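Local coordinates for endonuclease V isoform X2 (Ciona intestinalis, PDB 6OZI), which probably cleaves RNA, and perhaps DNA, near inosine in a metal-ion-dependent hydrolysis, as a eukaryotic member of the endonuclease V family, at residues 36-41 / 226-231; 56-61 / 65-70; 112-117 / 214-219. The protein carries 1 engineered substitution. All coordinates share one frame; numbering follows the deposited sequence.

Contact 1: 36-41 / 226-231; sequences KYVGGF and PEPIKM. With nucleotides of chain D.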
loop_
_atom_site.group_PDB
_atom_site.type_symbol
_atom_site.label_atom_id
_atom_site.label_comp_id
_atom_site.label_asym_id
_atom_site.label_seq_id
_atom_site.Cartn_x
_atom_site.Cartn_y
_atom_site.Cartn_z
ATOM N N LYS A 36 -1.860 -18.239 -26.534
ATOM C CA LYS A 36 -2.649 -17.080 -26.930
ATOM C C LYS A 36 -3.237 -16.336 -25.743
ATOM O O LYS A 36 -3.485 -15.132 -25.841
ATOM C CB LYS A 36 -3.791 -17.500 -27.867
ATOM C CG LYS A 36 -3.373 -18.468 -28.965
ATOM C CD LYS A 36 -2.298 -17.891 -29.872
ATOM C CE LYS A 36 -1.820 -18.922 -30.876
ATOM N NZ LYS A 36 -0.555 -18.496 -31.531
ATOM N N TYR A 37 -3.481 -17.032 -24.633
ATOM C CA TYR A 37 -3.957 -16.420 -23.404
ATOM C C TYR A 37 -3.240 -17.053 -22.223
ATOM O O TYR A 37 -2.909 -18.242 -22.247
ATOM C CB TYR A 37 -5.468 -16.595 -23.220
ATOM C CG TYR A 37 -6.304 -16.005 -24.328
ATOM C CD1 TYR A 37 -6.570 -14.639 -24.379
ATOM C CD2 TYR A 37 -6.827 -16.814 -25.331
ATOM C CE1 TYR A 37 -7.341 -14.101 -25.402
ATOM C CE2 TYR A 37 -7.597 -16.283 -26.354
ATOM C CZ TYR A 37 -7.850 -14.933 -26.380
ATOM O OH TYR A 37 -8.616 -14.414 -27.389
ATOM N N VAL A 38 -3.005 -16.245 -21.190
ATOM C CA VAL A 38 -2.440 -16.699 -19.924
ATOM C C VAL A 38 -3.426 -16.364 -18.815
ATOM O O VAL A 38 -3.983 -15.261 -18.778
ATOM C CB VAL A 38 -1.071 -16.054 -19.625
ATOM C CG1 VAL A 38 -0.528 -16.568 -18.298
ATOM C CG2 VAL A 38 -0.087 -16.320 -20.751
ATOM N N GLY A 39 -3.637 -17.311 -17.913
ATOM C CA GLY A 39 -4.545 -17.131 -16.802
ATOM C C GLY A 39 -3.827 -16.765 -15.515
ATOM O O GLY A 39 -2.636 -17.045 -15.332
ATOM N N GLY A 40 -4.569 -16.092 -14.633
ATOM C CA GLY A 40 -4.122 -15.861 -13.281
ATOM C C GLY A 40 -5.221 -16.245 -12.310
ATOM O O GLY A 40 -6.397 -16.332 -12.666
ATOM N N PHE A 41 -4.815 -16.491 -11.069
ATOM C CA PHE A 41 -5.761 -16.841 -10.021
ATOM C C PHE A 41 -5.148 -16.467 -8.685
ATOM O O PHE A 41 -3.956 -16.688 -8.467
ATOM C CB PHE A 41 -6.110 -18.331 -10.034
ATOM C CG PHE A 41 -6.761 -18.805 -8.767
ATOM C CD1 PHE A 41 -8.127 -18.688 -8.589
ATOM C CD2 PHE A 41 -6.004 -19.363 -7.747
ATOM C CE1 PHE A 41 -8.730 -19.126 -7.422
ATOM C CE2 PHE A 41 -6.601 -19.800 -6.574
ATOM C CZ PHE A 41 -7.965 -19.684 -6.414
ATOM N N PRO A 226 4.615 -10.583 -12.577
ATOM C CA PRO A 226 4.024 -10.757 -13.911
ATOM C C PRO A 226 2.551 -10.368 -13.944
ATOM O O PRO A 226 1.814 -10.540 -12.967
ATOM C CB PRO A 226 4.217 -12.251 -14.190
ATOM C CG PRO A 226 5.408 -12.624 -13.374
ATOM C CD PRO A 226 5.298 -11.803 -12.114
ATOM N N GLU A 227 2.127 -9.857 -15.100
ATOM C CA GLU A 227 0.810 -9.232 -15.234
ATOM C C GLU A 227 -0.363 -10.096 -14.774
ATOM O O GLU A 227 -1.235 -9.568 -14.062
ATOM C CB GLU A 227 0.623 -8.777 -16.689
ATOM C CG GLU A 227 1.541 -7.633 -17.097
ATOM C CD GLU A 227 1.322 -6.381 -16.251
ATOM O OE1 GLU A 227 0.264 -5.735 -16.391
ATOM O OE2 GLU A 227 2.211 -6.047 -15.442
ATOM N N PRO A 228 -0.483 -11.383 -15.139
ATOM C CA PRO A 228 -1.669 -12.141 -14.684
ATOM C C PRO A 228 -1.738 -12.278 -13.170
ATOM O O PRO A 228 -2.818 -12.158 -12.570
ATOM C CB PRO A 228 -1.503 -13.502 -15.373
ATOM C CG PRO A 228 -0.549 -13.257 -16.505
ATOM C CD PRO A 228 0.382 -12.201 -16.013
ATOM N N ILE A 229 -0.590 -12.509 -12.533
ATOM C CA ILE A 229 -0.538 -12.552 -11.077
ATOM C C ILE A 229 -0.923 -11.199 -10.497
ATOM O O ILE A 229 -1.750 -11.104 -9.579
ATOM C CB ILE A 229 0.864 -12.978 -10.618
ATOM C CG1 ILE A 229 1.125 -14.423 -11.047
ATOM C CG2 ILE A 229 1.030 -12.769 -9.126
ATOM C CD1 ILE A 229 2.533 -14.836 -10.875
ATOM N N LYS A 230 -0.338 -10.134 -11.046
ATOM C CA LYS A 230 -0.637 -8.786 -10.587
ATOM C C LYS A 230 -2.135 -8.522 -10.619
ATOM O O LYS A 230 -2.712 -8.002 -9.652
ATOM C CB LYS A 230 0.120 -7.771 -11.452
ATOM C CG LYS A 230 -0.239 -6.323 -11.160
ATOM C CD LYS A 230 0.416 -5.353 -12.142
ATOM C CE LYS A 230 1.934 -5.416 -12.057
ATOM N NZ LYS A 230 2.583 -4.414 -12.959
ATOM N N MET A 231 -2.791 -8.910 -11.713
ATOM C CA MET A 231 -4.198 -8.578 -11.864
ATOM C C MET A 231 -5.072 -9.416 -10.935
ATOM O O MET A 231 -5.956 -8.877 -10.256
ATOM C CB MET A 231 -4.604 -8.718 -13.329
ATOM C CG MET A 231 -3.822 -7.760 -14.202
ATOM S SD MET A 231 -4.079 -6.078 -13.614
ATOM C CE MET A 231 -3.028 -5.133 -14.717
ATOM P P DC D 11 2.407 -0.938 -11.908
ATOM O OP1 DC D 11 2.278 -0.590 -13.341
ATOM O OP2 DC D 11 1.682 -2.092 -11.329
ATOM O "O5'" DC D 11 3.947 -1.180 -11.652
ATOM C "C5'" DC D 11 4.401 -1.381 -10.345
ATOM C "C4'" DC D 11 5.646 -0.571 -10.098
ATOM O "O4'" DC D 11 5.301 0.626 -9.385
ATOM C "C3'" DC D 11 6.671 -1.272 -9.245
ATOM O "O3'" DC D 11 7.529 -1.987 -10.087
ATOM C "C2'" DC D 11 7.400 -0.123 -8.553
ATOM C "C1'" DC D 11 6.338 0.970 -8.493
ATOM N N1 DC D 11 5.740 1.194 -7.143
ATOM C C2 DC D 11 6.446 1.931 -6.197
ATOM O O2 DC D 11 7.569 2.349 -6.490
ATOM N N3 DC D 11 5.883 2.158 -4.986
ATOM C C4 DC D 11 4.667 1.693 -4.717
ATOM N N4 DC D 11 4.151 1.944 -3.507
ATOM C C5 DC D 11 3.925 0.940 -5.674
ATOM C C6 DC D 11 4.492 0.722 -6.865
#
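Pro-228, in the first turn of helix 227-243, lies against Val-38, Gly-39 and Gly-40 where this helix packs on a strand of the central sheet. Three successive strand residues meet different parts of the proline. In the conformer of Val-38 given here, one of two deposited, CG1 stands anti to the backbone N (chi1 -180°) and meets the far corner of the proline ring, CG, at 3.8 Å. One residue on, Pro-228 CB rests 3.7 Å from the carbonyl oxygen of Gly-39. Finally the helix backbone itself comes in, with Pro-228 O 4.0 Å from Gly-40 CA. Glycine suits that place: its bare CA admits a main-chain oxygen, and the CA atoms of Gly-40 and Pro-228 come within 4.7 Å. Proline suits the other side, since a first-turn residue needs no N-H for the helix ladder and its compact ring lays CB and CG against the strand.

The sheet belongs to the RNase H-like fold, and the helix runs only 33° from parallel to the strand, with the axes of the short segments 6.7 Å apart. Phe-41 points to the opposite face, where its ring meets Phe-94 of helix 86-104 edge-to-face. The sheet is therefore covered on both sides here.

On the helix flank turned from the strand, Lys-230 reaches the nucleic acid. A bend at chi3 (-62°) carries NZ to Glu-227 OE2, a 3.0 Å salt bridge on the syn lone pair of that oxygen, while the same NZ gives a 3.0 Å hydrogen bond to OP2 of DC11 in chain D. The acid, three residues earlier in the helix, is well placed to steady the ammonium group beside the phosphate. Thr-223 OG1 is a further partner.

Contact 2: 56-61 / 65-70; sequences CMVVLS and MKQVYM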
loop_
_atom_site.group_PDB
_atom_site.type_symbol
_atom_site.label_atom_id
_atom_site.label_comp_id
_atom_site.label_asym_id
_atom_site.label_seq_id
_atom_site.Cartn_x
_atom_site.Cartn_y
_atom_site.Cartn_z
ATOM N N CYS A 56 -10.209 -14.812 -7.223
ATOM C CA CYS A 56 -10.246 -14.100 -8.492
ATOM C C CYS A 56 -9.513 -14.909 -9.550
ATOM O O CYS A 56 -8.430 -15.449 -9.296
ATOM C CB CYS A 56 -9.613 -12.704 -8.392
ATOM S SG CYS A 56 -9.509 -11.809 -9.980
ATOM N N MET A 57 -10.108 -14.981 -10.735
ATOM C CA MET A 57 -9.454 -15.579 -11.888
ATOM C C MET A 57 -9.484 -14.559 -13.015
ATOM O O MET A 57 -10.507 -13.901 -13.234
ATOM C CB MET A 57 -10.133 -16.891 -12.309
ATOM C CG MET A 57 -9.561 -17.516 -13.576
ATOM S SD MET A 57 -10.025 -19.257 -13.808
ATOM C CE MET A 57 -9.063 -20.085 -12.534
ATOM N N VAL A 58 -8.350 -14.403 -13.697
ATOM C CA VAL A 58 -8.211 -13.458 -14.795
ATOM C C VAL A 58 -7.667 -14.204 -16.001
ATOM O O VAL A 58 -7.033 -15.253 -15.876
ATOM C CB VAL A 58 -7.276 -12.279 -14.445
ATOM C CG1 VAL A 58 -7.875 -11.410 -13.345
ATOM C CG2 VAL A 58 -5.909 -12.805 -14.026
ATOM N N VAL A 59 -7.943 -13.659 -17.184
ATOM C CA VAL A 59 -7.319 -14.115 -18.418
ATOM C C VAL A 59 -6.808 -12.893 -19.166
ATOM O O VAL A 59 -7.575 -11.956 -19.431
ATOM C CB VAL A 59 -8.277 -14.926 -19.312
ATOM C CG1 VAL A 59 -7.533 -15.432 -20.543
ATOM C CG2 VAL A 59 -8.880 -16.095 -18.551
ATOM N N LEU A 60 -5.523 -12.919 -19.521
ATOM C CA LEU A 60 -4.864 -11.875 -20.291
ATOM C C LEU A 60 -4.401 -12.451 -21.620
ATOM O O LEU A 60 -3.990 -13.611 -21.699
ATOM C CB LEU A 60 -3.649 -11.298 -19.548
ATOM C CG LEU A 60 -3.881 -10.338 -18.379
ATOM C CD1 LEU A 60 -4.529 -11.033 -17.190
ATOM C CD2 LEU A 60 -2.570 -9.692 -17.966
ATOM N N SER A 61 -4.462 -11.633 -22.667
ATOM C CA SER A 61 -3.960 -12.076 -23.956
ATOM C C SER A 61 -2.443 -12.206 -23.916
ATOM O O SER A 61 -1.764 -11.562 -23.115
ATOM C CB SER A 61 -4.376 -11.110 -25.066
ATOM O OG SER A 61 -3.918 -9.798 -24.797
ATOM N N MET A 65 -0.601 -8.970 -23.112
ATOM C CA MET A 65 -0.840 -8.778 -21.674
ATOM C C MET A 65 -2.030 -7.861 -21.412
ATOM O O MET A 65 -2.026 -7.069 -20.472
ATOM C CB MET A 65 0.401 -8.260 -20.941
ATOM C CG MET A 65 1.481 -9.297 -20.722
ATOM S SD MET A 65 0.878 -10.731 -19.805
ATOM C CE MET A 65 0.842 -11.923 -21.141
ATOM N N LYS A 66 -3.052 -7.959 -22.251
ATOM C CA LYS A 66 -4.287 -7.203 -22.082
ATOM C C LYS A 66 -5.335 -8.082 -21.416
ATOM O O LYS A 66 -5.614 -9.189 -21.885
ATOM C CB LYS A 66 -4.804 -6.691 -23.426
ATOM C CG LYS A 66 -3.928 -5.641 -24.103
ATOM C CD LYS A 66 -4.137 -4.263 -23.478
ATOM C CE LYS A 66 -3.126 -3.909 -22.393
ATOM N NZ LYS A 66 -3.481 -2.587 -21.772
ATOM N N GLN A 67 -5.911 -7.583 -20.327
ATOM C CA GLN A 67 -6.915 -8.339 -19.595
ATOM C C GLN A 67 -8.167 -8.492 -20.456
ATOM O O GLN A 67 -8.723 -7.498 -20.943
ATOM C CB GLN A 67 -7.252 -7.639 -18.281
ATOM C CG GLN A 67 -8.134 -8.456 -17.352
ATOM C CD GLN A 67 -8.487 -7.690 -16.090
ATOM O OE1 GLN A 67 -7.616 -7.378 -15.275
ATOM N NE2 GLN A 67 -9.770 -7.373 -15.928
ATOM N N VAL A 68 -8.582 -9.735 -20.682
ATOM C CA VAL A 68 -9.805 -10.018 -21.425
ATOM C C VAL A 68 -10.851 -10.724 -20.580
ATOM O O VAL A 68 -12.010 -10.814 -21.014
ATOM C CB VAL A 68 -9.522 -10.839 -22.704
ATOM C CG1 VAL A 68 -8.703 -10.028 -23.698
ATOM C CG2 VAL A 68 -8.802 -12.133 -22.357
ATOM N N TYR A 69 -10.496 -11.223 -19.395
ATOM C CA TYR A 69 -11.480 -11.851 -18.523
ATOM C C TYR A 69 -11.113 -11.593 -17.071
ATOM O O TYR A 69 -9.937 -11.619 -16.708
ATOM C CB TYR A 69 -11.569 -13.360 -18.780
ATOM C CG TYR A 69 -12.507 -14.125 -17.853
ATOM C CD1 TYR A 69 -12.058 -14.637 -16.635
ATOM C CD2 TYR A 69 -13.830 -14.362 -18.212
ATOM C CE1 TYR A 69 -12.901 -15.349 -15.800
ATOM C CE2 TYR A 69 -14.677 -15.069 -17.382
ATOM C CZ TYR A 69 -14.209 -15.562 -16.179
ATOM O OH TYR A 69 -15.059 -16.271 -15.363
ATOM N N MET A 70 -12.124 -11.350 -16.244
ATOM C CA MET A 70 -11.921 -11.227 -14.808
ATOM C C MET A 70 -13.190 -11.665 -14.094
ATOM O O MET A 70 -14.299 -11.377 -14.553
ATOM C CB MET A 70 -11.554 -9.792 -14.405
ATOM C CG MET A 70 -11.188 -9.626 -12.928
ATOM S SD MET A 70 -12.614 -9.318 -11.855
ATOM C CE MET A 70 -12.813 -7.548 -12.074
#
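Val-59 and the pair Val-68 and Tyr-69 meet at the centre of this antiparallel contact, where one carbonyl serves two donors. Val-59 O accepts Val-68 N at 2.7 Å and Tyr-69 N at 3.0 Å, both within the carbonyl plane; the first bond is the straighter (161° against 144° at the hydrogen). In return Val-59 N gives its hydrogen to Tyr-69 O at 2.9 Å. The side chains follow the same pairing. Val-59 CG1 lies against Val-68 CG2, and Val-59 CB touches Tyr-69 CB at 3.7 Å. With CG anti to the backbone N (chi1 176°), the tyrosine ring runs back along the neighbouring strand, so that Val-59 CG2 comes to it obliquely and Val-58 CA lies at its edge. Branched valines suit such a strand face, since their methyls can lie against both Val-68 and the tyrosine.

The other face carries Val-58, whose CG1 meets Met-70 CG at 3.8 Å, and Leu-60, whose CG sits over Gln-67 CA. At the turn, Ser-61 N donates to Lys-66 O at 2.8 Å, and Ser-61 OG accepts a longer bond of 3.3 Å from Lys-66 N. The hydroxyl adds a longer, probably weaker tie to the backbone as the chain reverses, and Met-65 N closes back on Ser-61 O.

Further out, helix 86-104 covers Met-57 and Tyr-69 through Leu-101, and Gln-67 OE1 accepts from Trp-235 NE1 of helix 227-243. Met-57 pairs through its backbone with Asn-71, which with Thr-72 binds a potassium ion. One residue of 56-61 facing two of 65-70 defines a classic beta bulge, here in the hairpin of strands 52-61 and 67-76 at an edge of the RNase H-like sheet.

Contact 3: 112-117 / 214-219; sequences VFLLDG and AKIVKG. With nucleotides of chain C.
A chi1 of 59° sets Val-112 CG1 between the backbone N and the carbonyl carbon, from where it projects toward Ile-216. The isoleucine answers with an extended chain (chi2 176°) that pushes CD1 outward, and the two methyls meet tip to tip at 4.2 Å. Two residues along the same strand face, Leu-114 sends CD2 into the notch between Ile-216 CG2, at 4.4 Å, and Val-217 CG2, at 4.3 Å. Strand alternation puts 112 and 114 on this side, while adjacent positions of the helix supply the branched receivers. The helix lies almost square across the strand, at 83°, with the segment axes 10.5 Å apart, and side chains alone bridge that gap. Ile-141 and Val-143 of the neighbouring strand 140-144, together with Pro-228 and Ile-229 of helix 227-243, extend the same apolar layer.

At its other end the strand leads to the nucleic acid. Asp-116 CB lies 3.5 Å from O3' of A6 in chain C, and Asp-116 CG is 3.5 Å from OP1 of DT7 in the same chain, so the carboxylate stands beside the phosphodiester joining the two. Asp-42 brings a second carboxylate close by, a pairing consistent with the metal-binding acidic centre of RNase H-like nucleases. The helix contact itself has no hydrogen bond or charge: four buried hydrocarbon side chains touch at ordinary van der Waals distances, so its cohesion rests on exclusion of water and dispersion.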
loop_
_atom_site.group_PDB
_atom_site.type_symbol
_atom_site.label_atom_id
_atom_site.label_comp_id
_atom_site.label_asym_id
_atom_site.label_seq_id
_atom_site.Cartn_x
_atom_site.Cartn_y
_atom_site.Cartn_z
ATOM N N VAL A 112 -2.200 -21.772 -20.301
ATOM C CA VAL A 112 -1.376 -21.922 -19.103
ATOM C C VAL A 112 -1.826 -20.898 -18.066
ATOM O O VAL A 112 -2.209 -19.776 -18.408
ATOM C CB VAL A 112 0.126 -21.766 -19.443
ATOM C CG1 VAL A 112 0.400 -20.400 -20.059
ATOM C CG2 VAL A 112 0.976 -21.963 -18.201
ATOM N N PHE A 113 -1.789 -21.300 -16.792
ATOM C CA PHE A 113 -2.009 -20.414 -15.657
ATOM C C PHE A 113 -0.708 -20.131 -14.911
ATOM O O PHE A 113 0.093 -21.040 -14.665
ATOM C CB PHE A 113 -3.007 -21.022 -14.670
ATOM C CG PHE A 113 -4.436 -20.900 -15.092
ATOM C CD1 PHE A 113 -5.006 -21.842 -15.924
ATOM C CD2 PHE A 113 -5.224 -19.858 -14.628
ATOM C CE1 PHE A 113 -6.333 -21.749 -16.304
ATOM C CE2 PHE A 113 -6.561 -19.755 -15.008
ATOM C CZ PHE A 113 -7.113 -20.704 -15.850
ATOM N N LEU A 114 -0.525 -18.879 -14.508
ATOM C CA LEU A 114 0.471 -18.529 -13.501
ATOM C C LEU A 114 -0.191 -18.550 -12.130
ATOM O O LEU A 114 -1.227 -17.908 -11.925
ATOM C CB LEU A 114 1.077 -17.146 -13.754
ATOM C CG LEU A 114 1.641 -16.876 -15.150
ATOM C CD1 LEU A 114 2.306 -15.502 -15.202
ATOM C CD2 LEU A 114 2.616 -17.970 -15.569
ATOM N N LEU A 115 0.386 -19.308 -11.207
ATOM C CA LEU A 115 -0.144 -19.445 -9.861
ATOM C C LEU A 115 0.892 -18.966 -8.850
ATOM O O LEU A 115 2.095 -19.189 -9.029
ATOM C CB LEU A 115 -0.540 -20.898 -9.584
ATOM C CG LEU A 115 -1.679 -21.410 -10.471
ATOM C CD1 LEU A 115 -1.940 -22.886 -10.230
ATOM C CD2 LEU A 115 -2.947 -20.583 -10.236
ATOM N N ASP A 116 0.418 -18.306 -7.795
ATOM C CA ASP A 116 1.310 -17.780 -6.769
ATOM C C ASP A 116 1.916 -18.915 -5.960
ATOM O O ASP A 116 1.203 -19.795 -5.474
ATOM C CB ASP A 116 0.564 -16.833 -5.827
ATOM C CG ASP A 116 0.030 -15.608 -6.531
ATOM O OD1 ASP A 116 0.830 -14.677 -6.760
ATOM O OD2 ASP A 116 -1.181 -15.568 -6.840
ATOM N N GLY A 117 3.230 -18.904 -5.823
ATOM C CA GLY A 117 3.904 -19.936 -5.079
ATOM C C GLY A 117 4.635 -20.897 -5.990
ATOM O O GLY A 117 4.891 -20.625 -7.166
ATOM N N ALA A 214 9.868 -20.461 -17.596
ATOM C CA ALA A 214 10.607 -19.209 -17.468
ATOM C C ALA A 214 10.381 -18.298 -18.669
ATOM O O ALA A 214 10.225 -17.083 -18.506
ATOM C CB ALA A 214 12.099 -19.488 -17.279
ATOM N N LYS A 215 10.345 -18.863 -19.884
ATOM C CA LYS A 215 10.070 -18.026 -21.055
ATOM C C LYS A 215 8.700 -17.364 -20.956
ATOM O O LYS A 215 8.535 -16.193 -21.329
ATOM C CB LYS A 215 10.155 -18.840 -22.349
ATOM C CG LYS A 215 11.473 -18.742 -23.101
ATOM C CD LYS A 215 11.759 -20.026 -23.878
ATOM C CE LYS A 215 12.859 -19.824 -24.906
ATOM N NZ LYS A 215 13.853 -18.821 -24.441
ATOM N N ILE A 216 7.701 -18.102 -20.473
ATOM C CA ILE A 216 6.357 -17.543 -20.363
ATOM C C ILE A 216 6.311 -16.466 -19.285
ATOM O O ILE A 216 5.657 -15.428 -19.449
ATOM C CB ILE A 216 5.343 -18.670 -20.097
ATOM C CG1 ILE A 216 5.315 -19.627 -21.299
ATOM C CG2 ILE A 216 3.961 -18.104 -19.799
ATOM C CD1 ILE A 216 4.422 -20.830 -21.124
ATOM N N VAL A 217 7.000 -16.687 -18.169
ATOM C CA VAL A 217 7.041 -15.660 -17.131
ATOM C C VAL A 217 7.731 -14.396 -17.653
ATOM O O VAL A 217 7.286 -13.273 -17.385
ATOM C CB VAL A 217 7.712 -16.225 -15.862
ATOM C CG1 VAL A 217 7.986 -15.134 -14.846
ATOM C CG2 VAL A 217 6.819 -17.314 -15.239
ATOM N N LYS A 218 8.803 -14.559 -18.439
ATOM C CA LYS A 218 9.459 -13.404 -19.053
ATOM C C LYS A 218 8.510 -12.660 -19.980
ATOM O O LYS A 218 8.431 -11.424 -19.945
ATOM C CB LYS A 218 10.706 -13.841 -19.822
ATOM C CG LYS A 218 11.496 -12.693 -20.457
ATOM C CD LYS A 218 12.943 -13.121 -20.726
ATOM C CE LYS A 218 13.839 -11.963 -21.171
ATOM N NZ LYS A 218 15.296 -12.352 -21.109
ATOM N N GLY A 219 7.788 -13.401 -20.828
ATOM C CA GLY A 219 6.818 -12.779 -21.715
ATOM C C GLY A 219 5.688 -12.075 -20.984
ATOM O O GLY A 219 5.071 -11.156 -21.529
ATOM P P A C 6 4.914 -16.067 -1.968
ATOM O OP1 A C 6 4.887 -15.573 -3.367
ATOM O OP2 A C 6 5.481 -15.220 -0.886
ATOM O "O5'" A C 6 3.415 -16.443 -1.587
ATOM C "C5'" A C 6 2.581 -17.138 -2.504
ATOM C "C4'" A C 6 1.186 -17.268 -1.958
ATOM O "O4'" A C 6 1.232 -18.020 -0.721
ATOM C "C3'" A C 6 0.527 -15.957 -1.576
ATOM O "O3'" A C 6 -0.102 -15.336 -2.678
ATOM C "C2'" A C 6 -0.438 -16.356 -0.467
ATOM O "O2'" A C 6 -1.629 -16.905 -1.008
ATOM C "C1'" A C 6 0.328 -17.479 0.213
ATOM N N9 A C 6 1.094 -17.061 1.402
ATOM C C8 A C 6 2.462 -17.079 1.552
ATOM N N7 A C 6 2.870 -16.706 2.740
ATOM C C5 A C 6 1.692 -16.443 3.423
ATOM C C6 A C 6 1.433 -16.015 4.740
ATOM N N6 A C 6 2.389 -15.763 5.643
ATOM N N1 A C 6 0.140 -15.857 5.105
ATOM C C2 A C 6 -0.821 -16.107 4.207
ATOM N N3 A C 6 -0.703 -16.516 2.946
ATOM C C4 A C 6 0.591 -16.670 2.615
ATOM P P DT C 7 -0.186 -13.741 -2.745
ATOM O OP1 DT C 7 -0.897 -13.385 -3.986
ATOM O OP2 DT C 7 1.174 -13.205 -2.516
ATOM O "O5'" DT C 7 -1.080 -13.358 -1.475
ATOM C "C5'" DT C 7 -2.469 -13.675 -1.431
ATOM C "C4'" DT C 7 -3.063 -13.212 -0.114
ATOM O "O4'" DT C 7 -2.208 -13.669 0.975
ATOM C "C3'" DT C 7 -3.165 -11.687 0.034
ATOM O "O3'" DT C 7 -4.323 -11.339 0.750
ATOM C "C2'" DT C 7 -1.912 -11.343 0.821
ATOM C "C1'" DT C 7 -1.785 -12.558 1.735
ATOM N N1 DT C 7 -0.390 -12.761 2.208
ATOM C C2 DT C 7 -0.124 -12.642 3.552
ATOM O O2 DT C 7 -0.987 -12.432 4.383
ATOM N N3 DT C 7 1.191 -12.806 3.895
ATOM C C4 DT C 7 2.256 -13.047 3.040
ATOM O O4 DT C 7 3.408 -13.170 3.445
ATOM C C5 DT C 7 1.914 -13.142 1.637
ATOM C C7 DT C 7 2.987 -13.406 0.617
ATOM C C6 DT C 7 0.621 -12.986 1.289
#

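How the contacts relate
All three contacts share one mixed sheet, in which strands 67-76, 52-61, 37-45 and 112-116 are successive neighbours. Contact 2 forms the edge hairpin; contacts 1 and 3 set helices 227-243 and 210-219, consecutive in the chain, against strands 37-45 and 112-116. The centre of contact 1 lies about 6 Å from that of contact 2 and 8 Å from that of contact 3, whereas contacts 2 and 3 are about 14 Å apart. Along the chain, contact 2 closes before contact 3 opens, and both fall between the two segments of contact 1. An N-terminal strand and a C-terminal helix thus meet between the other two contacts, joining hairpin and the strand that ends beside the nucleic acid.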